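Local coordinates for protein alginase (Pseudoalteromonas, PDB 4Q8K) that cleaves the polysaccharide alginate, probably by the beta-elimination reaction typical of polysaccharide lyases, at residues F154-E157 with N162-V165; T204-E209 with S315-G320; V238-T243 with E283-R288; V262-T267 with G294-T299; L323-P328 with N341-C346. One frame throughout, in Å; residues are numbered along the deposited sequence.

From the N terminus, interaction 1 comes first: it closes a loop of only four residues and brings strand 154-157 of one sheet against the turn leading into edge strand 164-166 of the other. Interaction 2 closes a far longer loop, of 105 residues, by laying strand 204-216 over strand 316-319. Interactions 3 and 4 both fall within that loop, and they cross, since their segments alternate along the chain. Each again pairs a strand of one sheet with a strand of the other. Interaction 5 follows, packing the residue just past strand 321-324 against helix 340-349. Neighbouring contacts touch: F154 meets F319, E209 meets N286, V298 meets V238 and L287, and T243 meets P328.

Interaction 1. Residues F154-E157 with N162-V165; sequences FDLE and NPLV
L156 pushes its forked end against the ring of P163 and the amide of N162, joining strand 154-157 of one sheet of a beta sandwich to the turn that enters strand 164-166 at the edge of the other. With chi1 at 176° its CG lies anti to the backbone N, which extends the side chain toward the loop, and chi2 of 62° turns the two methyls to different targets. L156 CD1 touches P163 CG at 3.7 Å. The other methyl, L156 CD2, sits 3.7 Å from N162 ND2 and also reaches P163 CD at 3.9 Å, so the proline ring is touched by both branches.

N162 OD1 accepts a hydrogen bond from L164 N at 2.8 Å, tilted 29° from the carbonyl plane, which makes an Asx turn with P163 at its middle. That bond fixes the rotation of the amide and leaves ND2 on the side of the leucine. Proline suits the bend because its ring restricts phi and offers a compact, rigid apolar surface; H189 and Y191 of strand 186-193, and L170 and F172 of strand 169-172, also pack on it.

An alanine in place of L156 would probably open a gap beside P163 and take away the methyl contact of the N162 amide. No hydrogen bond joins the two segments: they cohere by van der Waals contact and hydrophobic burial, while polar bonds shape the turn or tie each segment to its own sheet.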
# COMPACT_ATOMS: atom_id res chain seq x y z
N PHE A 154 -4.87 10.84 10.28
CA PHE A 154 -4.09 10.69 9.04
C PHE A 154 -3.71 12.01 8.37
O PHE A 154 -4.53 12.91 8.26
CB PHE A 154 -4.86 9.84 8.02
CG PHE A 154 -5.00 8.40 8.43
CD1 PHE A 154 -4.00 7.49 8.14
CD2 PHE A 154 -6.12 7.97 9.13
CE1 PHE A 154 -4.11 6.16 8.53
CE2 PHE A 154 -6.24 6.65 9.52
CZ PHE A 154 -5.24 5.74 9.22
N ASP A 155 -2.46 12.06 7.91
CA ASP A 155 -1.96 13.15 7.05
C ASP A 155 -2.02 12.70 5.60
O ASP A 155 -1.76 11.53 5.31
CB ASP A 155 -0.51 13.47 7.38
CG ASP A 155 -0.37 14.31 8.63
OD1 ASP A 155 -1.36 14.95 9.02
OD2 ASP A 155 0.73 14.34 9.21
N LEU A 156 -2.32 13.63 4.70
CA LEU A 156 -2.44 13.31 3.28
C LEU A 156 -1.13 13.52 2.53
O LEU A 156 -0.45 14.52 2.73
CB LEU A 156 -3.57 14.12 2.63
CG LEU A 156 -3.75 13.97 1.12
CD1 LEU A 156 -4.10 12.53 0.77
CD2 LEU A 156 -4.83 14.92 0.59
N GLU A 157 -0.78 12.57 1.66
CA GLU A 157 0.37 12.68 0.78
C GLU A 157 -0.16 12.71 -0.64
O GLU A 157 -0.63 11.70 -1.15
CB GLU A 157 1.31 11.47 0.94
CG GLU A 157 1.88 11.26 2.32
CD GLU A 157 2.51 9.89 2.46
OE1 GLU A 157 3.75 9.77 2.33
OE2 GLU A 157 1.75 8.93 2.70
N ASN A 162 -7.87 15.51 -4.18
CA ASN A 162 -8.16 14.92 -2.89
C ASN A 162 -8.81 13.55 -3.09
O ASN A 162 -9.61 13.36 -4.01
CB ASN A 162 -9.05 15.84 -2.04
CG ASN A 162 -9.25 15.32 -0.62
OD1 ASN A 162 -10.11 14.48 -0.37
ND2 ASN A 162 -8.45 15.83 0.32
N PRO A 163 -8.43 12.57 -2.25
CA PRO A 163 -8.97 11.21 -2.38
C PRO A 163 -10.48 11.12 -2.16
O PRO A 163 -11.11 10.23 -2.72
CB PRO A 163 -8.22 10.44 -1.29
CG PRO A 163 -6.93 11.17 -1.15
CD PRO A 163 -7.30 12.63 -1.31
N LEU A 164 -11.04 12.02 -1.35
CA LEU A 164 -12.46 11.96 -1.02
C LEU A 164 -13.30 12.52 -2.16
O LEU A 164 -13.48 13.74 -2.26
CB LEU A 164 -12.76 12.71 0.28
CG LEU A 164 -14.08 12.39 0.98
CD1 LEU A 164 -14.07 10.97 1.53
CD2 LEU A 164 -14.35 13.38 2.11
N VAL A 165 -13.82 11.64 -3.02
CA VAL A 165 -14.58 12.07 -4.20
C VAL A 165 -16.08 12.16 -3.91
O VAL A 165 -16.84 12.79 -4.65
CB VAL A 165 -14.30 11.16 -5.42
CG1 VAL A 165 -12.85 11.29 -5.86
CG2 VAL A 165 -14.62 9.72 -5.10

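Interaction 2. Residues T204-E209 with S315-G320; sequences TYEVFE and SYFKFG
The F208 ring packs against both F317 and F319, tilted to each. Over one face of F319, F208 CE1 sits 3.5 Å above the plane near the ring centre, with the planes 39° apart. F208 CG meets F317 CE2 at 3.6 Å, and these rings are turned 48° from each other, again oblique. F154 adds its ring to F319 edge-to-face. This aromatic cluster packs part of the interior of a beta sandwich of the jelly-roll kind: strands 204-209 and 316-319 belong to facing sheets, the axes of these short segments approach to 10.0 Å and run almost parallel, and large flat side chains span that gap well.

F208 and F317 both carry CG anti to the backbone N, sending their rings straight across, whereas F319, with chi1 68°, sets CG between its backbone N and carbonyl carbon, which brings one ring face under F208 CE1.

Beyond the cluster the interior turns polar. E206 OE1 lies 3.4 Å from F317 CB, yet its bonding is to Y364 OH, while OE2 is held by H227 and N291. Water completes the link: one molecule bridges E206 OE2 and S315 OG, and another donates to E206 OE1 at 2.9 Å while accepting from F317 N at 3.1 Å.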
# COMPACT_ATOMS: atom_id res chain seq x y z
N THR A 204 0.21 -0.68 20.08
CA THR A 204 -1.14 -0.42 19.60
C THR A 204 -1.90 -1.62 19.15
O THR A 204 -1.35 -2.55 18.67
CB THR A 204 -1.20 0.51 18.37
OG1 THR A 204 -0.38 0.01 17.33
CG2 THR A 204 -0.73 1.84 18.70
N TYR A 205 -3.21 -1.48 19.20
CA TYR A 205 -4.11 -2.38 18.54
C TYR A 205 -4.79 -1.59 17.42
O TYR A 205 -5.49 -0.67 17.68
CB TYR A 205 -5.13 -2.98 19.52
CG TYR A 205 -6.13 -3.87 18.86
CD1 TYR A 205 -5.84 -5.18 18.59
CD2 TYR A 205 -7.34 -3.39 18.48
CE1 TYR A 205 -6.75 -5.98 17.97
CE2 TYR A 205 -8.23 -4.18 17.85
CZ TYR A 205 -7.93 -5.47 17.60
OH TYR A 205 -8.83 -6.22 16.97
N GLU A 206 -4.51 -1.94 16.17
CA GLU A 206 -5.10 -1.27 15.02
C GLU A 206 -5.81 -2.23 14.12
O GLU A 206 -5.34 -3.30 13.88
CB GLU A 206 -4.07 -0.70 14.09
CG GLU A 206 -3.09 0.23 14.63
CD GLU A 206 -2.00 0.48 13.60
OE1 GLU A 206 -2.20 1.38 12.80
OE2 GLU A 206 -0.99 -0.21 13.63
N VAL A 207 -6.90 -1.78 13.56
CA VAL A 207 -7.62 -2.54 12.57
C VAL A 207 -7.94 -1.61 11.40
O VAL A 207 -8.54 -0.55 11.60
CB VAL A 207 -8.94 -3.09 13.13
CG1 VAL A 207 -9.72 -3.82 12.04
CG2 VAL A 207 -8.68 -4.01 14.33
N PHE A 208 -7.53 -2.00 10.20
CA PHE A 208 -7.94 -1.29 9.00
C PHE A 208 -8.67 -2.27 8.11
O PHE A 208 -8.21 -3.39 7.89
CB PHE A 208 -6.72 -0.72 8.25
CG PHE A 208 -7.06 -0.08 6.92
CD1 PHE A 208 -7.42 1.25 6.85
CD2 PHE A 208 -7.01 -0.82 5.74
CE1 PHE A 208 -7.72 1.85 5.63
CE2 PHE A 208 -7.32 -0.24 4.53
CZ PHE A 208 -7.68 1.10 4.47
N GLU A 209 -9.85 -1.87 7.63
CA GLU A 209 -10.60 -2.67 6.69
C GLU A 209 -11.12 -1.78 5.58
O GLU A 209 -11.50 -0.64 5.82
CB GLU A 209 -11.76 -3.40 7.38
CG GLU A 209 -12.49 -4.37 6.45
CD GLU A 209 -13.27 -5.45 7.20
OE1 GLU A 209 -13.39 -5.37 8.44
OE2 GLU A 209 -13.75 -6.39 6.53
N SER A 315 6.46 3.56 14.72
CA SER A 315 5.87 2.94 13.54
C SER A 315 4.64 3.68 13.08
O SER A 315 4.01 4.41 13.84
CB SER A 315 5.50 1.48 13.85
OG SER A 315 4.45 1.42 14.80
N TYR A 316 4.27 3.49 11.82
CA TYR A 316 3.06 4.14 11.32
C TYR A 316 2.44 3.43 10.14
O TYR A 316 3.13 2.97 9.23
CB TYR A 316 3.29 5.63 11.04
CG TYR A 316 4.33 6.01 9.99
CD1 TYR A 316 5.69 5.83 10.24
CD2 TYR A 316 3.95 6.62 8.79
CE1 TYR A 316 6.65 6.22 9.29
CE2 TYR A 316 4.90 7.01 7.86
CZ TYR A 316 6.24 6.80 8.12
OH TYR A 316 7.19 7.19 7.20
N PHE A 317 1.12 3.34 10.18
CA PHE A 317 0.33 2.73 9.13
C PHE A 317 0.07 3.73 8.01
O PHE A 317 -0.16 4.92 8.27
CB PHE A 317 -1.00 2.24 9.70
CG PHE A 317 -1.84 1.49 8.70
CD1 PHE A 317 -1.45 0.25 8.24
CD2 PHE A 317 -3.04 2.02 8.25
CE1 PHE A 317 -2.22 -0.45 7.33
CE2 PHE A 317 -3.82 1.34 7.34
CZ PHE A 317 -3.41 0.09 6.88
N LYS A 318 0.11 3.25 6.77
CA LYS A 318 -0.27 4.04 5.60
C LYS A 318 -1.15 3.22 4.68
O LYS A 318 -1.07 1.99 4.67
CB LYS A 318 0.97 4.49 4.82
CG LYS A 318 2.14 4.94 5.67
CD LYS A 318 3.19 5.67 4.84
CE LYS A 318 3.89 4.76 3.86
NZ LYS A 318 4.89 5.54 3.04
N PHE A 319 -1.97 3.89 3.89
CA PHE A 319 -2.76 3.17 2.90
C PHE A 319 -3.10 4.10 1.75
O PHE A 319 -3.10 5.32 1.92
CB PHE A 319 -4.02 2.59 3.54
CG PHE A 319 -5.01 3.63 3.96
CD1 PHE A 319 -4.88 4.26 5.19
CD2 PHE A 319 -6.06 3.98 3.14
CE1 PHE A 319 -5.80 5.23 5.59
CE2 PHE A 319 -6.98 4.95 3.53
CZ PHE A 319 -6.84 5.57 4.76
N GLY A 320 -3.38 3.51 0.59
CA GLY A 320 -3.69 4.26 -0.62
C GLY A 320 -3.11 3.57 -1.84
O GLY A 320 -3.34 2.38 -2.07
O HOH W 1 0.15 3.05 13.07
O HOH W 2 1.64 1.19 13.67

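Interaction 3. Residues V238-T243 with E283-R288; sequences VYVSDT and ETFNLR. With CA (calcium ion), chain B; SO4 (sulfate ion), chain C.
V238 and L287 each hold a side-chain branch anti to the backbone N, with chi1 at 179° in both, and so send methyls across the space between two sheets. V238 CG1 meets L287 CD1 at 4.2 Å, the two side chains lying alongside and pointing opposite ways. Two residues along, V240 CG2 comes within 4.4 Å of F285 CZ, approaching the ring obliquely. These are light, wholly apolar touches; the short valines leave the longer leucine and phenylalanine to span the gap. V298 fills in against V238 and L287, and F301 stacks on F285.

Y239 lies between the valines in sequence and, by strand alternation, turns to the other face. There it stacks on Y261, and its OH donates to O3 of a sulfate at 3.0 Å. The ion probably came from the crystallisation liquor and is also gripped by K221 NZ. A phenylalanine in place of Y239 keeps the ring but removes the hydroxyl, and would probably leave the sulfate more loosely held, with K221 as its remaining partner named here.

Where the strand ends, D242 takes up the calcium ion, its OD1 binding at 2.4 Å. The other oxygen, OD2, accepts from G219 N and G256 N, which holds the carboxylate in orientation. A water 2.5 Å from the calcium donates to T243 O at 2.9 Å, and D250, V252, N255 and I257 complete the coordination. A strand of a two-sheet beta sandwich, packed inward through alternate residues, thus runs out into a six-coordinate calcium site.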
# COMPACT_ATOMS: atom_id res chain seq x y z
N VAL A 238 1.35 -4.53 1.72
CA VAL A 238 0.39 -5.28 0.92
C VAL A 238 0.49 -4.78 -0.51
O VAL A 238 0.43 -3.56 -0.75
CB VAL A 238 -1.05 -5.09 1.41
CG1 VAL A 238 -2.03 -5.87 0.55
CG2 VAL A 238 -1.17 -5.52 2.88
N TYR A 239 0.63 -5.71 -1.45
CA TYR A 239 0.88 -5.35 -2.85
C TYR A 239 -0.22 -5.80 -3.78
O TYR A 239 -0.87 -6.83 -3.57
CB TYR A 239 2.14 -6.03 -3.39
CG TYR A 239 3.45 -5.70 -2.73
CD1 TYR A 239 3.76 -6.21 -1.48
CD2 TYR A 239 4.41 -4.92 -3.38
CE1 TYR A 239 4.97 -5.95 -0.88
CE2 TYR A 239 5.64 -4.65 -2.78
CZ TYR A 239 5.90 -5.16 -1.53
OH TYR A 239 7.11 -4.90 -0.93
N VAL A 240 -0.38 -5.04 -4.85
CA VAL A 240 -1.14 -5.47 -6.01
C VAL A 240 -0.17 -5.34 -7.19
O VAL A 240 0.29 -4.24 -7.52
CB VAL A 240 -2.40 -4.61 -6.23
CG1 VAL A 240 -3.15 -5.06 -7.48
CG2 VAL A 240 -3.31 -4.68 -5.01
N SER A 241 0.17 -6.47 -7.81
CA SER A 241 1.42 -6.55 -8.56
C SER A 241 1.32 -7.47 -9.78
O SER A 241 0.86 -8.60 -9.67
CB SER A 241 2.53 -7.06 -7.62
OG SER A 241 3.74 -7.31 -8.30
N ASP A 242 1.79 -6.98 -10.93
CA ASP A 242 1.71 -7.75 -12.17
C ASP A 242 3.11 -8.03 -12.70
O ASP A 242 3.43 -7.68 -13.83
CB ASP A 242 0.86 -7.00 -13.21
CG ASP A 242 0.57 -7.83 -14.46
OD1 ASP A 242 0.80 -9.05 -14.43
OD2 ASP A 242 0.10 -7.27 -15.48
N THR A 243 3.94 -8.66 -11.88
CA THR A 243 5.34 -8.90 -12.23
C THR A 243 5.69 -10.38 -12.34
O THR A 243 4.85 -11.25 -12.11
CB THR A 243 6.31 -8.33 -11.18
OG1 THR A 243 6.31 -9.18 -10.03
CG2 THR A 243 5.92 -6.90 -10.79
N GLU A 283 -11.69 -5.39 -10.90
CA GLU A 283 -12.25 -6.25 -9.87
C GLU A 283 -12.09 -5.65 -8.48
O GLU A 283 -11.34 -4.69 -8.30
CB GLU A 283 -11.66 -7.66 -9.96
CG GLU A 283 -12.16 -8.44 -11.16
CD GLU A 283 -11.73 -9.89 -11.16
OE1 GLU A 283 -12.53 -10.75 -11.58
OE2 GLU A 283 -10.59 -10.17 -10.74
N THR A 284 -12.78 -6.23 -7.50
CA THR A 284 -12.81 -5.68 -6.15
C THR A 284 -12.59 -6.80 -5.15
O THR A 284 -13.03 -7.93 -5.37
CB THR A 284 -14.17 -5.01 -5.86
OG1 THR A 284 -14.40 -3.95 -6.80
CG2 THR A 284 -14.22 -4.45 -4.44
N PHE A 285 -11.88 -6.50 -4.06
CA PHE A 285 -11.69 -7.48 -2.99
C PHE A 285 -11.78 -6.80 -1.63
O PHE A 285 -11.80 -5.57 -1.55
CB PHE A 285 -10.36 -8.22 -3.15
CG PHE A 285 -9.13 -7.35 -2.95
CD1 PHE A 285 -8.61 -6.61 -3.99
CD2 PHE A 285 -8.48 -7.31 -1.73
CE1 PHE A 285 -7.47 -5.82 -3.81
CE2 PHE A 285 -7.35 -6.54 -1.53
CZ PHE A 285 -6.84 -5.80 -2.57
N ASN A 286 -11.85 -7.60 -0.57
CA ASN A 286 -11.89 -7.06 0.77
C ASN A 286 -10.53 -7.18 1.44
O ASN A 286 -9.90 -8.24 1.40
CB ASN A 286 -12.95 -7.80 1.61
CG ASN A 286 -13.29 -7.06 2.89
OD1 ASN A 286 -14.04 -6.08 2.87
ND2 ASN A 286 -12.76 -7.53 4.01
N LEU A 287 -10.09 -6.08 2.04
CA LEU A 287 -8.80 -6.05 2.73
C LEU A 287 -8.98 -5.78 4.22
O LEU A 287 -9.63 -4.82 4.61
CB LEU A 287 -7.89 -4.97 2.13
CG LEU A 287 -6.52 -4.81 2.79
CD1 LEU A 287 -5.66 -6.04 2.60
CD2 LEU A 287 -5.81 -3.58 2.21
N ARG A 288 -8.40 -6.64 5.05
CA ARG A 288 -8.38 -6.39 6.49
C ARG A 288 -6.97 -6.54 7.03
O ARG A 288 -6.35 -7.60 6.88
CB ARG A 288 -9.34 -7.33 7.24
CG ARG A 288 -9.49 -7.00 8.73
CD ARG A 288 -10.72 -7.69 9.34
NE ARG A 288 -11.02 -7.20 10.69
CZ ARG A 288 -10.64 -7.83 11.79
NH1 ARG A 288 -10.93 -7.34 12.99
NH2 ARG A 288 -9.98 -8.97 11.69
CA CA B . 0.50 -11.28 -13.68
S SO4 C . 10.04 -5.19 -3.43
O1 SO4 C . 8.99 -5.75 -4.26
O2 SO4 C . 11.14 -4.70 -4.25
O3 SO4 C . 9.44 -4.09 -2.68
O4 SO4 C . 10.53 -6.20 -2.49
O HOH W 3 2.03 -11.30 -11.69

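Interaction 4. Residues V262-T267 with G294-T299; sequences VRLRNT and GDVEVT
V262 and V298 meet methyl to methyl, and L264 covers V296 alongside them. The valine pair touches through V262 CG2 and V298 CG2 at 3.7 Å. V262 has chi1 at 61°, which places CG1 between the backbone N and the carbonyl carbon and leaves CG2 to extend across the gap. L264 divides its fork: CD2 lies 3.8 Å from V296 CG1, while CD1 rests 3.6 Å from V296 O, a carbon-to-oxygen packing contact. Valines, with their short branched side chains, suit facing strands this close, CA atoms of V262 and V298 being 7.3 Å apart; the longer leucine fills the space beside V296.

A second apolar shell surrounds these four. F274 backs V262, F305 and I307 of strand 303-308 flank L264, M201 and V309 lie on V296, and L276 covers V298. Main-chain hydrogen bonds to F274 and E272 hold V262 and L264 in their sheet, so that alternate residues face inward.

The alternate residues R263 and R265 turn the other way. R263 forms salt bridges with E245 and E271, and R265 pairs with E271 as well. At the start of the other strand G294 adopts phi 108°, where a side chain would strike the preceding carbonyl oxygen; its N is hydrogen-bonded to N291 OD1.

Strand 262-265 thus shows two chemistries. Apolar methyls meet those of the facing sheet inside the beta sandwich, where only shape and burial hold them, and the arginine-glutamate pairs lie on the far face, so no charge has to be buried between the sheets here.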
# COMPACT_ATOMS: atom_id res chain seq x y z
N VAL A 262 1.26 -10.21 0.57
CA VAL A 262 1.76 -9.43 1.68
C VAL A 262 3.20 -9.81 1.99
O VAL A 262 3.59 -10.98 1.86
CB VAL A 262 0.87 -9.60 2.93
CG1 VAL A 262 0.85 -11.07 3.36
CG2 VAL A 262 1.36 -8.71 4.05
N ARG A 263 4.00 -8.83 2.37
CA ARG A 263 5.29 -9.11 2.98
C ARG A 263 5.25 -8.58 4.39
O ARG A 263 4.86 -7.42 4.61
CB ARG A 263 6.43 -8.41 2.23
CG ARG A 263 6.71 -8.99 0.87
CD ARG A 263 7.80 -8.21 0.14
NE ARG A 263 8.28 -9.00 -0.99
CZ ARG A 263 9.32 -9.83 -0.90
NH1 ARG A 263 9.98 -9.94 0.24
NH2 ARG A 263 9.69 -10.54 -1.96
N LEU A 264 5.67 -9.42 5.33
CA LEU A 264 5.76 -9.09 6.75
C LEU A 264 7.18 -9.28 7.24
O LEU A 264 7.76 -10.36 7.09
CB LEU A 264 4.81 -9.97 7.57
CG LEU A 264 3.33 -9.88 7.21
CD1 LEU A 264 2.51 -10.89 8.04
CD2 LEU A 264 2.82 -8.47 7.43
N ARG A 265 7.75 -8.26 7.86
CA ARG A 265 9.11 -8.38 8.38
C ARG A 265 9.11 -9.04 9.77
O ARG A 265 8.60 -8.47 10.73
CB ARG A 265 9.79 -7.02 8.44
CG ARG A 265 11.29 -7.09 8.65
CD ARG A 265 11.96 -5.73 8.41
NE ARG A 265 11.83 -5.24 7.04
CZ ARG A 265 12.57 -5.64 6.01
NH1 ARG A 265 12.39 -5.13 4.80
NH2 ARG A 265 13.50 -6.57 6.19
N ASN A 266 9.68 -10.23 9.87
CA ASN A 266 9.65 -10.95 11.14
C ASN A 266 10.61 -10.39 12.20
O ASN A 266 11.31 -9.40 11.97
CB ASN A 266 9.80 -12.48 10.95
CG ASN A 266 11.18 -12.89 10.42
OD1 ASN A 266 11.29 -13.89 9.70
ND2 ASN A 266 12.22 -12.16 10.79
N THR A 267 10.62 -11.02 13.38
CA THR A 267 11.39 -10.54 14.51
C THR A 267 12.90 -10.68 14.29
O THR A 267 13.70 -10.07 15.00
CB THR A 267 11.00 -11.24 15.83
OG1 THR A 267 11.14 -12.66 15.69
CG2 THR A 267 9.56 -10.92 16.20
N GLY A 294 1.81 -5.91 17.76
CA GLY A 294 3.03 -6.45 17.18
C GLY A 294 2.80 -7.73 16.39
O GLY A 294 3.69 -8.19 15.68
N ASP A 295 1.62 -8.31 16.52
CA ASP A 295 1.26 -9.49 15.75
C ASP A 295 0.40 -9.01 14.60
O ASP A 295 -0.75 -8.61 14.80
CB ASP A 295 0.49 -10.51 16.60
CG ASP A 295 1.28 -10.98 17.80
OD1 ASP A 295 2.52 -10.94 17.77
OD2 ASP A 295 0.63 -11.41 18.78
N VAL A 296 0.96 -9.02 13.40
CA VAL A 296 0.29 -8.41 12.26
C VAL A 296 -0.33 -9.47 11.35
O VAL A 296 0.35 -10.41 10.94
CB VAL A 296 1.25 -7.55 11.42
CG1 VAL A 296 0.56 -7.06 10.16
CG2 VAL A 296 1.74 -6.38 12.25
N GLU A 297 -1.61 -9.29 11.05
CA GLU A 297 -2.37 -10.20 10.22
C GLU A 297 -3.05 -9.47 9.06
O GLU A 297 -3.65 -8.42 9.26
CB GLU A 297 -3.42 -10.89 11.07
CG GLU A 297 -4.44 -11.67 10.29
CD GLU A 297 -5.50 -12.22 11.20
OE1 GLU A 297 -5.56 -13.45 11.36
OE2 GLU A 297 -6.27 -11.42 11.77
N VAL A 298 -2.95 -10.05 7.86
CA VAL A 298 -3.62 -9.52 6.68
C VAL A 298 -4.56 -10.56 6.11
O VAL A 298 -4.18 -11.73 5.98
CB VAL A 298 -2.60 -9.10 5.60
CG1 VAL A 298 -3.33 -8.49 4.38
CG2 VAL A 298 -1.61 -8.11 6.18
N THR A 299 -5.78 -10.14 5.78
CA THR A 299 -6.77 -11.02 5.18
C THR A 299 -7.32 -10.41 3.89
O THR A 299 -7.72 -9.24 3.87
CB THR A 299 -7.94 -11.29 6.14
OG1 THR A 299 -7.44 -11.88 7.35
CG2 THR A 299 -8.97 -12.20 5.51

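Interaction 5. Residues L323-P328 with N341-C346; sequences LQSQDP and NSFKNC
S325 sits at the centre of an inverse gamma turn, phi -88° and psi 90°, which kinks the chain just past strand 323-324 and sets its CA 6.5 Å from that of C346 on the helix, where N345 N bonds N341 O and C346 N bonds S342 O. From that kink the serine side chain points at the helix. With chi1 at -174° its OG stands anti to the backbone N and lies 3.1 Å from C346 CB and 3.4 Å from C346 SG, a tight fit that a small side chain allows. Its hydrogen bond goes elsewhere, to C334 O.

C334 is also the disulfide partner of C346, so the serine hydroxyl packs on one half-cystine and bonds to the backbone of the other. The covalent link fastens helix 340-349 to the loop that follows this strand in a beta-sandwich fold otherwise poor in helix.

Beside the cysteine, on the same helix, F343 presents its ring: S325 CB lies 3.7 Å from F343 CD1, an oblique approach. Over one face of that ring, S342 OG stands 3.9 Å above the plane near the centre, while hydrogen-bonded to N339 O and E336 N. F347, one turn further along the helix, also packs on S325 and on L323.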
# COMPACT_ATOMS: atom_id res chain seq x y z
N LEU A 323 2.50 3.72 -6.25
CA LEU A 323 2.89 3.08 -7.51
C LEU A 323 4.41 2.95 -7.63
O LEU A 323 5.14 3.95 -7.54
CB LEU A 323 2.32 3.88 -8.68
CG LEU A 323 2.37 3.27 -10.09
CD1 LEU A 323 1.47 2.04 -10.18
CD2 LEU A 323 1.96 4.32 -11.13
N GLN A 324 4.87 1.72 -7.83
CA GLN A 324 6.29 1.38 -7.80
C GLN A 324 6.90 1.51 -9.19
O GLN A 324 6.36 0.98 -10.16
CB GLN A 324 6.46 -0.07 -7.32
CG GLN A 324 5.85 -0.34 -5.94
CD GLN A 324 6.53 0.46 -4.83
OE1 GLN A 324 5.93 1.37 -4.25
NE2 GLN A 324 7.78 0.13 -4.54
N SER A 325 8.02 2.23 -9.29
CA SER A 325 8.69 2.40 -10.58
C SER A 325 9.64 1.23 -10.80
O SER A 325 10.80 1.29 -10.40
CB SER A 325 9.44 3.73 -10.63
OG SER A 325 9.97 3.96 -11.93
N GLN A 326 9.13 0.17 -11.42
CA GLN A 326 9.87 -1.08 -11.55
C GLN A 326 9.44 -1.83 -12.81
O GLN A 326 8.25 -1.87 -13.15
CB GLN A 326 9.65 -1.96 -10.30
CG GLN A 326 10.58 -3.15 -10.16
CD GLN A 326 10.25 -4.01 -8.94
OE1 GLN A 326 11.13 -4.57 -8.30
NE2 GLN A 326 8.97 -4.09 -8.62
N ASP A 327 10.41 -2.39 -13.52
CA ASP A 327 10.13 -3.21 -14.69
C ASP A 327 9.51 -4.51 -14.19
O ASP A 327 10.06 -5.15 -13.31
CB ASP A 327 11.42 -3.51 -15.43
CG ASP A 327 11.19 -4.09 -16.82
OD1 ASP A 327 10.63 -5.20 -16.92
OD2 ASP A 327 11.56 -3.41 -17.81
N PRO A 328 8.35 -4.90 -14.75
CA PRO A 328 7.69 -6.12 -14.25
C PRO A 328 8.37 -7.41 -14.69
O PRO A 328 8.21 -8.44 -14.03
CB PRO A 328 6.28 -6.02 -14.85
CG PRO A 328 6.48 -5.23 -16.10
CD PRO A 328 7.53 -4.21 -15.75
N ASN A 341 10.27 13.93 -12.44
CA ASN A 341 10.27 13.77 -13.89
C ASN A 341 10.81 12.39 -14.29
O ASN A 341 10.35 11.78 -15.26
CB ASN A 341 11.07 14.90 -14.58
CG ASN A 341 10.26 16.18 -14.77
OD1 ASN A 341 10.76 17.18 -15.30
ND2 ASN A 341 9.00 16.16 -14.36
N SER A 342 11.78 11.88 -13.54
CA SER A 342 12.30 10.55 -13.83
C SER A 342 11.19 9.49 -13.72
O SER A 342 11.12 8.57 -14.54
CB SER A 342 13.50 10.18 -12.94
OG SER A 342 13.11 9.86 -11.62
N PHE A 343 10.32 9.63 -12.73
CA PHE A 343 9.23 8.67 -12.57
C PHE A 343 8.16 8.86 -13.62
O PHE A 343 7.57 7.90 -14.11
CB PHE A 343 8.65 8.75 -11.14
CG PHE A 343 9.67 8.45 -10.08
CD1 PHE A 343 10.44 7.30 -10.16
CD2 PHE A 343 9.88 9.33 -9.03
CE1 PHE A 343 11.39 7.01 -9.20
CE2 PHE A 343 10.83 9.06 -8.08
CZ PHE A 343 11.59 7.90 -8.15
N LYS A 344 7.92 10.10 -13.97
CA LYS A 344 7.10 10.39 -15.10
C LYS A 344 7.49 9.58 -16.31
O LYS A 344 6.69 8.98 -16.92
CB LYS A 344 7.22 11.86 -15.46
CG LYS A 344 6.30 12.25 -16.57
CD LYS A 344 6.47 13.69 -17.00
CE LYS A 344 5.43 14.02 -18.03
NZ LYS A 344 5.97 13.61 -19.32
N ASN A 345 8.75 9.65 -16.66
CA ASN A 345 9.26 8.95 -17.83
C ASN A 345 9.21 7.45 -17.65
O ASN A 345 8.88 6.72 -18.58
CB ASN A 345 10.68 9.40 -18.15
CG ASN A 345 10.74 10.81 -18.70
OD1 ASN A 345 9.71 11.40 -19.03
ND2 ASN A 345 11.94 11.37 -18.78
N CYS A 346 9.54 6.99 -16.45
CA CYS A 346 9.46 5.56 -16.16
C CYS A 346 8.05 5.01 -16.41
O CYS A 346 7.88 4.00 -17.10
CB CYS A 346 9.89 5.29 -14.73
SG CYS A 346 11.64 5.44 -14.47